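Local atomic coordinates of oxalate--CoA ligase (Arabidopsis thaliana, PDB entry 5IE2), a protein that belongs to the AMP-binding (ANL) enzyme clan, as an acyl-activating enzyme of the CoA ligase type, and holds ATP in this structure. Residues V70-A75 / L140-A145; Q343-L348 / G402-V407; N369-Y374 / A383-G388. One frame throughout, in Å; residues are numbered along the deposited sequence.

Interaction 1: V70-A75 / L140-A145; sequences VIMFLA and LVLSVA
Helix 67-78 packs here on one face of a five-stranded mixed sheet of the AMP-binding region, at its outermost strand 141-142. This strand runs antiparallel to strand 127-132. Three side-chain pairs make the contact: Ile71 with Leu140, Met72 with Leu140, and Met72 with Leu142. Leu140 sits in the middle and uses both of its methyl branches. CD1 goes to Ile71 and meets it tip to tip. Leu140 CD1 lies 3.8 Å from Ile71 CG2 and 3.9 Å from Ile71 CD1, so the methyl rests between the two arms of the isoleucine. CD2 of Leu140 turns to the other partner and lies 3.7 Å from Met72 SD, where the two side chains pass at a slant. The methionine chain is bent at chi2 (-40°) and again at chi3 (-66°). These bends bring its end closer to the strand than its first bond suggests. Met72 CE then reaches Leu142 CD2 at 3.8 Å, end against end. Met72 SD is 4.0 Å from the same Leu142 CD2, so the sulfur faces both leucines. Leu140 and Leu142 both point at the helix, whereas Val141 between them is exposed. This is the usual alternation along an extended chain.

Ala131 of strand 127-132 touches Met72, Leu140 and Leu142, and so closes the group from the sheet side. Helix 33-50 borders it too, with Leu36 on Ile71 and Arg46 on Leu142. All four residues that touch are buried. Every close approach is between methyl groups, methine carbon or sulfur, all at van der Waals distance. The contact therefore rests on the fit of apolar shapes and on the exclusion of water, with no polar group to fix its direction.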
loop_
_atom_site.group_PDB
_atom_site.type_symbol
_atom_site.label_atom_id
_atom_site.label_comp_id
_atom_site.label_asym_id
_atom_site.label_seq_id
_atom_site.Cartn_x
_atom_site.Cartn_y
_atom_site.Cartn_z
ATOM N N VAL A 70 3.149 12.710 -9.396
ATOM C CA VAL A 70 1.970 12.149 -10.086
ATOM C C VAL A 70 2.088 12.315 -11.606
ATOM O O VAL A 70 1.898 11.353 -12.394
ATOM C CB VAL A 70 0.657 12.798 -9.598
ATOM C CG1 VAL A 70 -0.547 12.275 -10.412
ATOM C CG2 VAL A 70 0.440 12.498 -8.096
ATOM N N ILE A 71 2.381 13.559 -12.009
ATOM C CA ILE A 71 2.468 13.825 -13.436
ATOM C C ILE A 71 3.552 12.975 -14.073
ATOM O O ILE A 71 3.331 12.389 -15.138
ATOM C CB ILE A 71 2.751 15.315 -13.723
ATOM C CG1 ILE A 71 1.569 16.160 -13.218
ATOM C CG2 ILE A 71 3.008 15.515 -15.314
ATOM C CD1 ILE A 71 1.848 17.688 -13.140
ATOM N N MET A 72 4.738 12.920 -13.469
ATOM C CA MET A 72 5.836 12.184 -14.116
ATOM C C MET A 72 5.651 10.665 -14.082
ATOM O O MET A 72 6.039 9.962 -15.023
ATOM C CB MET A 72 7.191 12.551 -13.483
ATOM C CG MET A 72 7.662 14.038 -13.831
ATOM S SD MET A 72 7.328 14.519 -15.563
ATOM C CE MET A 72 8.416 13.398 -16.500
ATOM N N PHE A 73 5.036 10.151 -13.018
ATOM C CA PHE A 73 4.686 8.715 -12.968
ATOM C C PHE A 73 3.820 8.330 -14.175
ATOM O O PHE A 73 4.119 7.341 -14.911
ATOM C CB PHE A 73 3.956 8.384 -11.662
ATOM C CG PHE A 73 3.532 6.939 -11.561
ATOM C CD1 PHE A 73 4.446 5.986 -11.095
ATOM C CD2 PHE A 73 2.260 6.555 -11.916
ATOM C CE1 PHE A 73 4.062 4.622 -10.988
ATOM C CE2 PHE A 73 1.860 5.203 -11.822
ATOM C CZ PHE A 73 2.782 4.247 -11.368
ATOM N N LEU A 74 2.766 9.126 -14.383
ATOM C CA LEU A 74 1.851 8.792 -15.485
ATOM C C LEU A 74 2.459 9.109 -16.854
ATOM O O LEU A 74 2.090 8.455 -17.842
ATOM C CB LEU A 74 0.532 9.553 -15.315
ATOM C CG LEU A 74 -0.246 8.996 -14.098
ATOM C CD1 LEU A 74 -1.474 9.843 -13.753
ATOM C CD2 LEU A 74 -0.701 7.465 -14.334
ATOM N N ALA A 75 3.354 10.122 -16.924
ATOM C CA ALA A 75 4.040 10.447 -18.213
ATOM C C ALA A 75 4.991 9.323 -18.603
ATOM O O ALA A 75 5.097 8.966 -19.774
ATOM C CB ALA A 75 4.806 11.784 -18.136
ATOM N N LEU A 140 4.671 21.368 -17.493
ATOM C CA LEU A 140 5.652 20.956 -16.500
ATOM C C LEU A 140 7.065 21.203 -17.065
ATOM O O LEU A 140 7.348 20.893 -18.241
ATOM C CB LEU A 140 5.431 19.479 -16.140
ATOM C CG LEU A 140 6.341 18.912 -15.063
ATOM C CD1 LEU A 140 5.584 17.982 -14.137
ATOM C CD2 LEU A 140 7.473 18.187 -15.803
ATOM N N VAL A 141 7.947 21.759 -16.241
ATOM C CA VAL A 141 9.301 22.066 -16.730
ATOM C C VAL A 141 10.252 20.943 -16.442
ATOM O O VAL A 141 10.446 20.637 -15.264
ATOM C CB VAL A 141 9.886 23.304 -16.047
ATOM C CG1 VAL A 141 11.307 23.580 -16.579
ATOM C CG2 VAL A 141 8.926 24.511 -16.234
ATOM N N LEU A 142 10.849 20.380 -17.489
ATOM C CA LEU A 142 11.872 19.347 -17.337
ATOM C C LEU A 142 13.238 19.905 -17.672
ATOM O O LEU A 142 13.363 20.666 -18.627
ATOM C CB LEU A 142 11.584 18.164 -18.241
ATOM C CG LEU A 142 10.364 17.341 -17.802
ATOM C CD1 LEU A 142 9.998 16.435 -18.993
ATOM C CD2 LEU A 142 10.666 16.455 -16.544
ATOM N N SER A 143 14.262 19.503 -16.928
ATOM C CA SER A 143 15.604 20.064 -17.116
ATOM C C SER A 143 16.364 19.373 -18.249
ATOM O O SER A 143 17.545 19.113 -18.147
ATOM C CB SER A 143 16.400 19.950 -15.838
ATOM O OG SER A 143 16.692 18.581 -15.562
ATOM N N VAL A 144 15.670 18.946 -19.277
ATOM C CA VAL A 144 16.355 18.385 -20.423
ATOM C C VAL A 144 16.186 19.380 -21.572
ATOM O O VAL A 144 15.138 20.005 -21.708
ATOM C CB VAL A 144 15.822 16.962 -20.766
ATOM C CG1 VAL A 144 14.371 17.012 -21.212
ATOM C CG2 VAL A 144 16.707 16.305 -21.810
ATOM N N ALA A 145 17.238 19.569 -22.360
ATOM C CA ALA A 145 17.214 20.539 -23.460
ATOM C C ALA A 145 16.156 20.213 -24.511
ATOM O O ALA A 145 15.872 19.046 -24.747
ATOM C CB ALA A 145 18.595 20.601 -24.126
#

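Interaction 2: Q343-L348 / G402-V407; sequences QEMAIL and GYLHLV. With ATP (adenosine-5'-triphosphate), chain C.
Met345 and Ile347 meet Leu404 through apolar contacts alone. Each methyl of Leu404 takes one partner. Leu404 CD2 lies 3.7 Å from Met345 SD, and the two side chains cross at about a right angle. Leu404 CD1 lies 4.0 Å from Ile347 CD1, at a more slanting approach. Met345 extends straight from the backbone, with chi1 and chi2 both close to 180°. These extended torsions carry SD across to the leucine; the bend at chi3 turns only the terminal methyl CE.

The ligand contact is also apolar. Leu406, two residues on, sets its CD1 methyl 3.6 Å from C2 of ATP and 3.6 Å from its N1. The methyl thus meets the adenine and lines the nucleotide pocket.

Polar bonds run to other parts of the chain. Glu344 OE2 forms a salt bridge with Arg366 NH1, and His405 NE2 is hydrogen-bonded to Asp399 OD2.

Strands 344-348 and 404-409 belong to one curled antiparallel sheet but do not pair directly. Strand 344-348 pairs with 361-366, and 404-409 pairs with 394-398. Phe398 of the latter touches Met345, Ile347 and Leu404, while Ser322 of strand 319-323 borders Met345 and Leu404.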
loop_
_atom_site.group_PDB
_atom_site.type_symbol
_atom_site.label_atom_id
_atom_site.label_comp_id
_atom_site.label_asym_id
_atom_site.label_seq_id
_atom_site.Cartn_x
_atom_site.Cartn_y
_atom_site.Cartn_z
ATOM N N GLN A 343 -10.890 -11.531 -9.113
ATOM C CA GLN A 343 -9.879 -12.554 -9.282
ATOM C C GLN A 343 -10.289 -13.780 -8.539
ATOM O O GLN A 343 -11.153 -13.725 -7.664
ATOM C CB GLN A 343 -8.519 -12.084 -8.795
ATOM C CG GLN A 343 -8.546 -11.688 -7.280
ATOM C CD GLN A 343 -7.439 -10.677 -6.952
ATOM O OE1 GLN A 343 -6.304 -11.065 -6.686
ATOM N NE2 GLN A 343 -7.769 -9.380 -7.001
ATOM N N GLU A 344 -9.695 -14.916 -8.919
ATOM C CA GLU A 344 -9.909 -16.156 -8.212
ATOM C C GLU A 344 -9.032 -16.285 -7.007
ATOM O O GLU A 344 -7.892 -15.831 -7.000
ATOM C CB GLU A 344 -9.628 -17.343 -9.141
ATOM C CG GLU A 344 -10.556 -17.378 -10.329
ATOM C CD GLU A 344 -10.208 -18.526 -11.266
ATOM O OE1 GLU A 344 -10.610 -19.645 -10.944
ATOM O OE2 GLU A 344 -9.554 -18.274 -12.292
ATOM N N MET A 345 -9.558 -16.961 -6.008
ATOM C CA MET A 345 -8.798 -17.168 -4.790
ATOM C C MET A 345 -9.173 -18.538 -4.216
ATOM O O MET A 345 -10.352 -18.936 -4.225
ATOM C CB MET A 345 -9.113 -16.061 -3.785
ATOM C CG MET A 345 -8.295 -16.183 -2.550
ATOM S SD MET A 345 -8.751 -14.815 -1.422
ATOM C CE MET A 345 -8.532 -13.354 -2.534
ATOM N N ALA A 346 -8.190 -19.269 -3.711
ATOM C CA ALA A 346 -8.456 -20.604 -3.198
ATOM C C ALA A 346 -7.550 -20.875 -2.013
ATOM O O ALA A 346 -6.506 -20.270 -1.908
ATOM C CB ALA A 346 -8.220 -21.593 -4.258
ATOM N N ILE A 347 -7.940 -21.792 -1.131
ATOM C CA ILE A 347 -7.133 -22.128 0.042
ATOM C C ILE A 347 -6.602 -23.538 -0.195
ATOM O O ILE A 347 -7.391 -24.463 -0.367
ATOM C CB ILE A 347 -7.998 -22.103 1.332
ATOM C CG1 ILE A 347 -8.652 -20.742 1.552
ATOM C CG2 ILE A 347 -7.202 -22.565 2.546
ATOM C CD1 ILE A 347 -7.612 -19.639 1.904
ATOM N N LEU A 348 -5.283 -23.709 -0.252
ATOM C CA LEU A 348 -4.716 -25.021 -0.636
ATOM C C LEU A 348 -3.887 -25.641 0.486
ATOM O O LEU A 348 -3.154 -24.906 1.150
ATOM C CB LEU A 348 -3.817 -24.814 -1.835
ATOM C CG LEU A 348 -4.356 -24.950 -3.260
ATOM C CD1 LEU A 348 -5.754 -24.424 -3.477
ATOM C CD2 LEU A 348 -3.374 -24.290 -4.171
ATOM N N GLY A 402 -17.986 -17.092 2.508
ATOM C CA GLY A 402 -16.951 -16.802 1.535
ATOM C C GLY A 402 -16.061 -15.635 1.934
ATOM O O GLY A 402 -15.340 -15.073 1.092
ATOM N N TYR A 403 -16.104 -15.254 3.215
ATOM C CA TYR A 403 -15.211 -14.200 3.706
ATOM C C TYR A 403 -13.881 -14.808 4.164
ATOM O O TYR A 403 -13.880 -15.808 4.854
ATOM C CB TYR A 403 -15.839 -13.439 4.894
ATOM C CG TYR A 403 -16.879 -12.430 4.520
ATOM C CD1 TYR A 403 -16.728 -11.088 4.903
ATOM C CD2 TYR A 403 -18.025 -12.803 3.816
ATOM C CE1 TYR A 403 -17.684 -10.116 4.567
ATOM C CE2 TYR A 403 -19.003 -11.834 3.481
ATOM C CZ TYR A 403 -18.833 -10.514 3.883
ATOM O OH TYR A 403 -19.786 -9.553 3.537
ATOM N N LEU A 404 -12.763 -14.181 3.798
ATOM C CA LEU A 404 -11.448 -14.683 4.145
ATOM C C LEU A 404 -11.032 -14.158 5.525
ATOM O O LEU A 404 -11.200 -12.986 5.835
ATOM C CB LEU A 404 -10.429 -14.278 3.058
ATOM C CG LEU A 404 -8.935 -14.530 3.261
ATOM C CD1 LEU A 404 -8.686 -16.031 3.370
ATOM C CD2 LEU A 404 -8.141 -13.923 2.099
ATOM N N HIS A 405 -10.458 -15.061 6.313
ATOM C CA HIS A 405 -9.874 -14.751 7.598
ATOM C C HIS A 405 -8.419 -15.142 7.573
ATOM O O HIS A 405 -8.124 -16.317 7.387
ATOM C CB HIS A 405 -10.566 -15.525 8.731
ATOM C CG HIS A 405 -12.033 -15.252 8.837
ATOM N ND1 HIS A 405 -12.567 -14.463 9.840
ATOM C CD2 HIS A 405 -13.074 -15.644 8.063
ATOM C CE1 HIS A 405 -13.877 -14.369 9.665
ATOM N NE2 HIS A 405 -14.211 -15.097 8.609
ATOM N N LEU A 406 -7.519 -14.183 7.766
ATOM C CA LEU A 406 -6.078 -14.488 7.750
ATOM C C LEU A 406 -5.547 -14.945 9.101
ATOM O O LEU A 406 -5.913 -14.418 10.158
ATOM C CB LEU A 406 -5.302 -13.263 7.283
ATOM C CG LEU A 406 -5.580 -12.909 5.826
ATOM C CD1 LEU A 406 -5.014 -11.491 5.599
ATOM C CD2 LEU A 406 -5.007 -13.900 4.833
ATOM N N VAL A 407 -4.678 -15.941 9.078
ATOM C CA VAL A 407 -4.082 -16.481 10.294
ATOM C C VAL A 407 -2.677 -15.911 10.412
ATOM O O VAL A 407 -2.207 -15.588 11.516
ATOM C CB VAL A 407 -4.067 -18.052 10.258
ATOM C CG1 VAL A 407 -3.403 -18.629 11.475
ATOM C CG2 VAL A 407 -5.474 -18.562 10.150
HETATM P PG ATP C . 8.023 -9.327 1.645
HETATM O O1G ATP C . 8.090 -10.403 2.730
HETATM O O2G ATP C . 9.361 -8.816 1.241
HETATM O O3G ATP C . 7.203 -9.799 0.446
HETATM P PB ATP C . 5.637 -7.929 2.472
HETATM O O1B ATP C . 5.307 -7.101 3.695
HETATM O O2B ATP C . 5.078 -9.296 2.301
HETATM O O3B ATP C . 7.261 -8.019 2.254
HETATM P PA ATP C . 3.818 -6.287 0.823
HETATM O O1A ATP C . 3.465 -6.745 -0.585
HETATM O O2A ATP C . 4.008 -4.847 1.101
HETATM O O3A ATP C . 5.220 -6.993 1.198
HETATM O "O5'" ATP C . 2.785 -6.955 1.849
HETATM C "C5'" ATP C . 1.778 -7.927 1.473
HETATM C "C4'" ATP C . 1.523 -8.784 2.726
HETATM O "O4'" ATP C . 0.870 -7.975 3.722
HETATM C "C3'" ATP C . 0.512 -9.863 2.488
HETATM O "O3'" ATP C . 1.143 -10.989 1.883
HETATM C "C2'" ATP C . 0.005 -10.168 3.882
HETATM O "O2'" ATP C . 1.001 -10.922 4.590
HETATM C "C1'" ATP C . 0.016 -8.798 4.496
HETATM N N9 ATP C . -1.324 -8.163 4.501
HETATM C C8 ATP C . -1.853 -7.322 3.603
HETATM N N7 ATP C . -3.107 -6.956 4.013
HETATM C C5 ATP C . -3.332 -7.581 5.214
HETATM C C6 ATP C . -4.441 -7.611 6.196
HETATM N N6 ATP C . -5.560 -6.839 5.993
HETATM N N1 ATP C . -4.257 -8.375 7.298
HETATM C C2 ATP C . -3.128 -9.091 7.509
HETATM N N3 ATP C . -2.075 -9.118 6.651
HETATM C C4 ATP C . -2.157 -8.368 5.515
#

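Interaction 3: N369-Y374 / A383-G388; sequences NVTKGY and AGFEFG
Phe385 meets the loop 369-374 with its ring, which carries most of the contact. The tight part is at the outer end of the ring. Phe385 CE1 lies 3.5 Å from the carbonyl oxygen Thr371 O, which comes in obliquely to the ring. Phe385 CZ is 4.0 Å from Thr371 CG2, with the two side chains at about a right angle. The same Phe385 CZ is 4.0 Å from Gly373 CA, and Val370 CG1 approaches Phe385 CE1 more loosely, at 4.4 Å. Lys372 O stands over one face of the Phe385 ring, 4.2 Å above its plane and offset toward the rim. The phenylalanine points at the loop with CG anti to its own carbonyl carbon (chi1 -64°).

The loop is held in shape by an ST turn. Gly373 N donates to Thr371 OG1 over 3.2 Å, with an N-H...O angle of 158°. The same OG1 is also hydrogen-bonded to Pro181 O.

The other side of the contact is loose. Lys372 is exposed and its CB is directed away from 383-388; what it brings to the ring is its carbonyl oxygen. Glu386, Phe387 and Gly388 are exposed too, where the chain turns back into strand 389-392. Val370 and Thr371, by contrast, are buried on the inner side.

Phe385 is the first residue to leave the helical conformation after helix 378-384, and it opens the short strand 385-386. That strand pairs antiparallel with 389-392, whose Phe390 meets the Phe385 ring with planes at about 40° and also touches Val370 and Tyr374. Strand 179-183 borders the loop, with Val180 and Leu182 on Thr371.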
loop_
_atom_site.group_PDB
_atom_site.type_symbol
_atom_site.label_atom_id
_atom_site.label_comp_id
_atom_site.label_asym_id
_atom_site.label_seq_id
_atom_site.Cartn_x
_atom_site.Cartn_y
_atom_site.Cartn_z
ATOM N N ASN A 369 -4.641 -9.022 -12.480
ATOM C CA ASN A 369 -3.899 -8.069 -11.634
ATOM C C ASN A 369 -2.577 -8.640 -11.138
ATOM O O ASN A 369 -1.767 -7.934 -10.544
ATOM C CB ASN A 369 -4.787 -7.698 -10.406
ATOM C CG ASN A 369 -5.252 -8.956 -9.649
ATOM O OD1 ASN A 369 -5.980 -9.811 -10.200
ATOM N ND2 ASN A 369 -4.801 -9.108 -8.412
ATOM N N VAL A 370 -2.397 -9.961 -11.303
ATOM C CA VAL A 370 -1.239 -10.619 -10.698
ATOM C C VAL A 370 -0.012 -10.516 -11.598
ATOM O O VAL A 370 -0.112 -10.668 -12.828
ATOM C CB VAL A 370 -1.572 -12.107 -10.400
ATOM C CG1 VAL A 370 -0.413 -12.816 -9.722
ATOM C CG2 VAL A 370 -2.867 -12.172 -9.532
ATOM N N THR A 371 1.137 -10.246 -10.995
ATOM C CA THR A 371 2.384 -10.210 -11.756
ATOM C C THR A 371 2.587 -11.503 -12.559
ATOM O O THR A 371 2.168 -12.585 -12.135
ATOM C CB THR A 371 3.611 -9.964 -10.850
ATOM O OG1 THR A 371 4.782 -9.828 -11.654
ATOM C CG2 THR A 371 3.846 -11.092 -9.827
ATOM N N LYS A 372 3.234 -11.376 -13.721
ATOM C CA LYS A 372 3.579 -12.571 -14.496
ATOM C C LYS A 372 4.738 -13.328 -13.855
ATOM O O LYS A 372 4.965 -14.514 -14.127
ATOM C CB LYS A 372 3.980 -12.169 -15.923
ATOM C CG LYS A 372 2.807 -11.626 -16.702
ATOM C CD LYS A 372 1.737 -12.763 -16.785
ATOM C CE LYS A 372 0.624 -12.351 -17.677
ATOM N NZ LYS A 372 -0.341 -13.440 -17.847
ATOM N N GLY A 373 5.513 -12.631 -13.025
ATOM C CA GLY A 373 6.639 -13.287 -12.398
ATOM C C GLY A 373 7.705 -12.318 -11.882
ATOM O O GLY A 373 7.850 -11.202 -12.370
ATOM N N TYR A 374 8.440 -12.762 -10.878
ATOM C CA TYR A 374 9.540 -11.964 -10.344
ATOM C C TYR A 374 10.609 -11.772 -11.379
ATOM O O TYR A 374 10.794 -12.632 -12.221
ATOM C CB TYR A 374 10.149 -12.637 -9.112
ATOM C CG TYR A 374 9.185 -12.798 -7.959
ATOM C CD1 TYR A 374 8.754 -11.685 -7.218
ATOM C CD2 TYR A 374 8.750 -14.066 -7.578
ATOM C CE1 TYR A 374 7.852 -11.847 -6.137
ATOM C CE2 TYR A 374 7.870 -14.241 -6.499
ATOM C CZ TYR A 374 7.434 -13.132 -5.797
ATOM O OH TYR A 374 6.564 -13.320 -4.764
ATOM N N ALA A 383 8.692 -21.827 -7.753
ATOM C CA ALA A 383 8.073 -22.103 -6.475
ATOM C C ALA A 383 6.695 -21.459 -6.273
ATOM O O ALA A 383 5.827 -22.024 -5.585
ATOM C CB ALA A 383 8.993 -21.660 -5.363
ATOM N N GLY A 384 6.498 -20.271 -6.836
ATOM C CA GLY A 384 5.369 -19.424 -6.465
ATOM C C GLY A 384 4.149 -19.553 -7.377
ATOM O O GLY A 384 3.034 -19.236 -6.950
ATOM N N PHE A 385 4.351 -20.073 -8.608
ATOM C CA PHE A 385 3.299 -20.107 -9.613
ATOM C C PHE A 385 2.993 -21.530 -10.087
ATOM O O PHE A 385 3.903 -22.331 -10.320
ATOM C CB PHE A 385 3.700 -19.250 -10.823
ATOM C CG PHE A 385 3.839 -17.797 -10.510
ATOM C CD1 PHE A 385 2.796 -16.910 -10.788
ATOM C CD2 PHE A 385 5.001 -17.314 -9.943
ATOM C CE1 PHE A 385 2.932 -15.597 -10.526
ATOM C CE2 PHE A 385 5.115 -15.974 -9.634
ATOM C CZ PHE A 385 4.072 -15.122 -9.947
ATOM N N GLU A 386 1.716 -21.846 -10.224
ATOM C CA GLU A 386 1.354 -23.131 -10.812
ATOM C C GLU A 386 0.021 -23.002 -11.562
ATOM O O GLU A 386 -0.989 -22.651 -10.951
ATOM C CB GLU A 386 1.256 -24.212 -9.733
ATOM C CG GLU A 386 0.826 -25.533 -10.326
ATOM C CD GLU A 386 0.698 -26.657 -9.316
ATOM O OE1 GLU A 386 0.783 -26.393 -8.093
ATOM O OE2 GLU A 386 0.513 -27.815 -9.767
ATOM N N PHE A 387 0.030 -23.323 -12.865
ATOM C CA PHE A 387 -1.173 -23.239 -13.702
ATOM C C PHE A 387 -1.881 -21.882 -13.549
ATOM O O PHE A 387 -3.129 -21.839 -13.451
ATOM C CB PHE A 387 -2.147 -24.361 -13.379
ATOM C CG PHE A 387 -3.119 -24.671 -14.515
ATOM C CD1 PHE A 387 -2.639 -25.057 -15.764
ATOM C CD2 PHE A 387 -4.519 -24.571 -14.318
ATOM C CE1 PHE A 387 -3.535 -25.349 -16.819
ATOM C CE2 PHE A 387 -5.426 -24.866 -15.383
ATOM C CZ PHE A 387 -4.928 -25.263 -16.626
ATOM N N GLY A 388 -1.096 -20.806 -13.532
ATOM C CA GLY A 388 -1.651 -19.449 -13.458
ATOM C C GLY A 388 -1.850 -18.938 -12.036
ATOM O O GLY A 388 -2.046 -17.739 -11.817
#

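Interactions 2 and 3 are neighbours, with centres 17 Å apart. They touch where Gln343 OE1 lies 3.0 Å from Asn369 ND2, probably a hydrogen bond. Both reach the same antiparallel sheet, and interaction 3 is nested in the chain loop that interaction 2 closes. Interaction 2 touches ATP through Leu406; interaction 3 does not reach it, the side chain of Thr371 being about 10 Å from ATP and about 11 Å from the magnesium ion. Interaction 1 is remote. Its centre is 41 Å from that of interaction 2, across the centre of the chain, and 33 Å from that of interaction 3.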